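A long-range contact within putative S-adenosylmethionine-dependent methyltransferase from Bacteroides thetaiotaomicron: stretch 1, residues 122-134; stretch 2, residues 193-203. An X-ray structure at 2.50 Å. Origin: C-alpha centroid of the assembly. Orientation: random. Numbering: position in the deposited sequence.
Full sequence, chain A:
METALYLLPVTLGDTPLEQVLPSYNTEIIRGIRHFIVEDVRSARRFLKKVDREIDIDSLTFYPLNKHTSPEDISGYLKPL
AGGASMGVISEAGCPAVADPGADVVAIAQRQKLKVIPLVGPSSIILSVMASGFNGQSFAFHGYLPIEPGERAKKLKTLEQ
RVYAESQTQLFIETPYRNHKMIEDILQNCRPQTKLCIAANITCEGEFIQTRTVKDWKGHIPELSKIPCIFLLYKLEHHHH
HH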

# COMPACT_ATOMS: atom_id res chain seq x y z
N SER A 122 2.65 -0.74 -5.33
CA SER A 122 1.99 -1.75 -4.51
C SER A 122 0.70 -2.08 -5.24
O SER A 122 -0.19 -1.23 -5.36
CB SER A 122 1.64 -1.23 -3.11
OG SER A 122 0.74 -2.12 -2.45
N SER A 123 0.59 -3.31 -5.73
CA SER A 123 -0.61 -3.72 -6.43
C SER A 123 -1.78 -3.64 -5.46
O SER A 123 -2.92 -3.50 -5.88
CB SER A 123 -0.46 -5.14 -6.97
OG SER A 123 -0.08 -6.02 -5.94
N ILE A 124 -1.49 -3.71 -4.17
CA ILE A 124 -2.55 -3.62 -3.18
C ILE A 124 -3.19 -2.23 -3.11
O ILE A 124 -4.40 -2.12 -3.29
CB ILE A 124 -2.04 -4.06 -1.78
CG1 ILE A 124 -1.94 -5.58 -1.73
CG2 ILE A 124 -3.02 -3.61 -0.69
CD1 ILE A 124 -0.76 -6.17 -2.49
N ILE A 125 -2.40 -1.17 -2.89
CA ILE A 125 -3.01 0.17 -2.81
C ILE A 125 -3.41 0.73 -4.18
O ILE A 125 -4.39 1.46 -4.29
CB ILE A 125 -2.10 1.23 -2.12
CG1 ILE A 125 -1.02 1.71 -3.09
CG2 ILE A 125 -1.46 0.65 -0.85
CD1 ILE A 125 -0.35 3.02 -2.70
N LEU A 126 -2.64 0.40 -5.22
CA LEU A 126 -2.96 0.86 -6.56
C LEU A 126 -4.34 0.31 -6.94
O LEU A 126 -5.16 1.02 -7.55
CB LEU A 126 -1.90 0.40 -7.56
CG LEU A 126 -0.59 1.20 -7.50
CD1 LEU A 126 0.53 0.51 -8.29
CD2 LEU A 126 -0.84 2.62 -8.04
N SER A 127 -4.59 -0.95 -6.58
CA SER A 127 -5.88 -1.60 -6.86
C SER A 127 -7.01 -0.91 -6.13
O SER A 127 -8.01 -0.56 -6.73
CB SER A 127 -5.86 -3.07 -6.45
OG SER A 127 -5.21 -3.85 -7.43
N VAL A 128 -6.85 -0.74 -4.83
CA VAL A 128 -7.88 -0.07 -4.05
C VAL A 128 -8.23 1.24 -4.74
O VAL A 128 -9.39 1.57 -4.90
CB VAL A 128 -7.39 0.24 -2.63
CG1 VAL A 128 -8.37 1.17 -1.93
CG2 VAL A 128 -7.24 -1.07 -1.84
N MSE A 129 -7.20 1.96 -5.17
CA MSE A 129 -7.37 3.24 -5.82
C MSE A 129 -8.21 3.19 -7.09
O MSE A 129 -9.15 3.97 -7.25
CB MSE A 129 -6.00 3.86 -6.13
CG MSE A 129 -5.22 4.36 -4.92
SE MSE A 129 -3.37 4.81 -5.35
CE MSE A 129 -3.71 6.09 -6.77
N ALA A 130 -7.86 2.27 -7.98
CA ALA A 130 -8.56 2.17 -9.24
C ALA A 130 -9.89 1.47 -9.19
O ALA A 130 -10.65 1.52 -10.16
CB ALA A 130 -7.67 1.50 -10.28
N SER A 131 -10.18 0.80 -8.07
CA SER A 131 -11.45 0.09 -7.96
C SER A 131 -12.56 1.03 -7.55
O SER A 131 -13.72 0.83 -7.92
CB SER A 131 -11.36 -1.06 -6.94
OG SER A 131 -11.21 -0.59 -5.61
N GLY A 132 -12.22 2.06 -6.78
CA GLY A 132 -13.24 2.99 -6.32
C GLY A 132 -13.90 2.45 -5.06
O GLY A 132 -14.92 2.97 -4.60
N PHE A 133 -13.32 1.39 -4.51
CA PHE A 133 -13.84 0.79 -3.29
C PHE A 133 -13.28 1.54 -2.09
O PHE A 133 -12.44 2.44 -2.24
CB PHE A 133 -13.43 -0.68 -3.20
CG PHE A 133 -14.06 -1.56 -4.25
CD1 PHE A 133 -15.30 -1.23 -4.80
CD2 PHE A 133 -13.45 -2.76 -4.63
CE1 PHE A 133 -15.93 -2.10 -5.71
CE2 PHE A 133 -14.06 -3.63 -5.53
CZ PHE A 133 -15.31 -3.30 -6.08
N ASN A 134 -13.74 1.16 -0.90
CA ASN A 134 -13.31 1.78 0.35
C ASN A 134 -11.80 1.73 0.54
O ASN A 134 -11.22 0.65 0.63
CB ASN A 134 -13.97 1.07 1.52
CG ASN A 134 -13.84 1.84 2.82
OD1 ASN A 134 -12.87 2.58 3.02
ND2 ASN A 134 -14.80 1.66 3.70
N THR A 193 -23.00 -7.90 -4.97
CA THR A 193 -21.68 -7.62 -4.43
C THR A 193 -20.85 -7.16 -5.63
O THR A 193 -21.08 -7.61 -6.76
CB THR A 193 -21.04 -8.90 -3.83
OG1 THR A 193 -21.83 -9.37 -2.73
CG2 THR A 193 -19.63 -8.61 -3.35
N LYS A 194 -19.89 -6.25 -5.40
CA LYS A 194 -19.03 -5.76 -6.48
C LYS A 194 -17.69 -6.46 -6.47
O LYS A 194 -17.11 -6.71 -5.41
CB LYS A 194 -18.79 -4.24 -6.36
CG LYS A 194 -19.98 -3.38 -6.78
CD LYS A 194 -19.58 -1.91 -7.00
CE LYS A 194 -20.74 -1.12 -7.60
NZ LYS A 194 -20.33 0.22 -8.11
N LEU A 195 -17.21 -6.76 -7.67
CA LEU A 195 -15.93 -7.42 -7.84
C LEU A 195 -15.05 -6.62 -8.80
O LEU A 195 -15.48 -6.30 -9.90
CB LEU A 195 -16.14 -8.83 -8.42
CG LEU A 195 -14.87 -9.38 -9.07
CD1 LEU A 195 -13.80 -9.52 -8.01
CD2 LEU A 195 -15.13 -10.72 -9.73
N CYS A 196 -13.83 -6.29 -8.37
CA CYS A 196 -12.90 -5.56 -9.21
C CYS A 196 -11.75 -6.47 -9.62
O CYS A 196 -11.08 -7.07 -8.77
CB CYS A 196 -12.34 -4.34 -8.47
SG CYS A 196 -11.00 -3.45 -9.36
N ILE A 197 -11.51 -6.59 -10.92
CA ILE A 197 -10.43 -7.41 -11.42
C ILE A 197 -9.32 -6.45 -11.82
O ILE A 197 -9.56 -5.51 -12.56
CB ILE A 197 -10.87 -8.23 -12.65
CG1 ILE A 197 -11.80 -9.36 -12.21
CG2 ILE A 197 -9.64 -8.77 -13.39
CD1 ILE A 197 -12.57 -10.04 -13.34
N ALA A 198 -8.12 -6.68 -11.32
CA ALA A 198 -6.99 -5.81 -11.65
C ALA A 198 -5.80 -6.64 -12.13
O ALA A 198 -5.05 -7.21 -11.32
CB ALA A 198 -6.61 -4.98 -10.44
N ALA A 199 -5.62 -6.69 -13.45
CA ALA A 199 -4.54 -7.45 -14.07
C ALA A 199 -3.47 -6.55 -14.71
O ALA A 199 -3.79 -5.49 -15.25
CB ALA A 199 -5.13 -8.38 -15.11
N ASN A 200 -2.22 -6.99 -14.67
CA ASN A 200 -1.10 -6.24 -15.22
C ASN A 200 -1.03 -4.80 -14.75
O ASN A 200 -0.84 -3.89 -15.55
CB ASN A 200 -1.13 -6.22 -16.74
CG ASN A 200 -0.66 -7.53 -17.34
OD1 ASN A 200 0.33 -8.11 -16.88
ND2 ASN A 200 -1.35 -7.98 -18.37
N ILE A 201 -1.17 -4.60 -13.44
CA ILE A 201 -1.12 -3.26 -12.88
C ILE A 201 0.25 -2.63 -13.18
O ILE A 201 1.30 -3.24 -12.93
CB ILE A 201 -1.40 -3.31 -11.34
CG1 ILE A 201 -2.74 -4.00 -11.09
CG2 ILE A 201 -1.43 -1.90 -10.76
CD1 ILE A 201 -2.98 -4.45 -9.64
N THR A 202 0.21 -1.41 -13.72
CA THR A 202 1.39 -0.62 -14.11
C THR A 202 2.10 -1.12 -15.38
O THR A 202 3.01 -0.45 -15.88
CB THR A 202 2.45 -0.52 -12.97
OG1 THR A 202 3.18 -1.74 -12.89
CG2 THR A 202 1.78 -0.23 -11.65
N CYS A 203 1.70 -2.28 -15.91
CA CYS A 203 2.34 -2.84 -17.11
C CYS A 203 1.71 -2.42 -18.43
O CYS A 203 2.09 -2.91 -19.50
CB CYS A 203 2.35 -4.37 -17.03
SG CYS A 203 3.24 -5.02 -15.61

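What holds the helix of residues 123-131 against the strand of residues 194-199 and the turn that follows it? No hydrogen bond passes between the two stretches, so the contact rests on packing, with 405 Å² of surface buried in all. The pairing of nearest backbone positions, Ser123 with Ile201, Ser127 with Ala198 and Ser131 with Cys196, shows that the two segments run in opposite senses. The three serines are spaced four residues apart, about one helical turn, so they recur along the same side of the helix. On the strand, Lys194, Cys196 and Ala198 direct their CA-to-CB bonds toward the helix, whereas Leu195 and Ile197 point away, as the alternation of a strand requires.

Where do apolar side chains meet? At one end, Ile201 lies beside the first turns of the helix: its CG2 is 4.0 Å from Leu126 CB, and its CD1 is 3.7 Å from Ser123 CB. Leu126 also reaches the next residue, with its CD1 3.7 Å from Thr202 CG2. The other end belongs to Phe133, which follows the helix and has more area covered by the opposing stretch than any other residue here. Its CE2 sits 3.5 Å from Cys196 CB and its CZ 3.6 Å from Lys194 CB, both approached obliquely to the ring, while Leu195 N lies near the ring plane at the edge, 4.3 Å from CZ. Lys194 CB makes the closest approach to the ring, and Lys194 CD is still 3.9 Å from Phe133 CE1; the end of the side chain leads away.

How can serines serve in so apolar a contact? The hydroxyls of Ser127 and Ser131 find partners within their own stretch. Ser127 OG donates to Ser123 O, one turn back, at 2.8 Å, and Ser127 OG also makes van der Waals contact with Ile201 CD1 at 3.2 Å and Ala198 CB at 3.5 Å. Here the CA atoms of Ser127 and Ala198 are 6.5 Å apart. At Ser131 the CA separation from Cys196 falls to 6.0 Å, and Ser131 CB touches Cys196 SG at 3.4 Å. Ser131 OG meanwhile donates to Val128 O at 2.9 Å and accepts from Phe133 N at 3.1 Å, tying the helix end to the residue that carries the aromatic ring.

Which local bonds and turns shape the two surfaces? Ser122 OG caps the start of the helix through weak bonds from Ile125 N at 3.3 Å and Ile124 N at 3.2 Å. At the far end, Gly132 leaves helical geometry with a positive phi of 84°; a CB there would be jammed against the carbonyl O of Ser131. In the second stretch, a type II turn from Asn200 to Cys203, closed by Cys203 N to Asn200 O at 3.0 Å, places Ile201 and Thr202 at its two central positions, both with CB directed toward the helix.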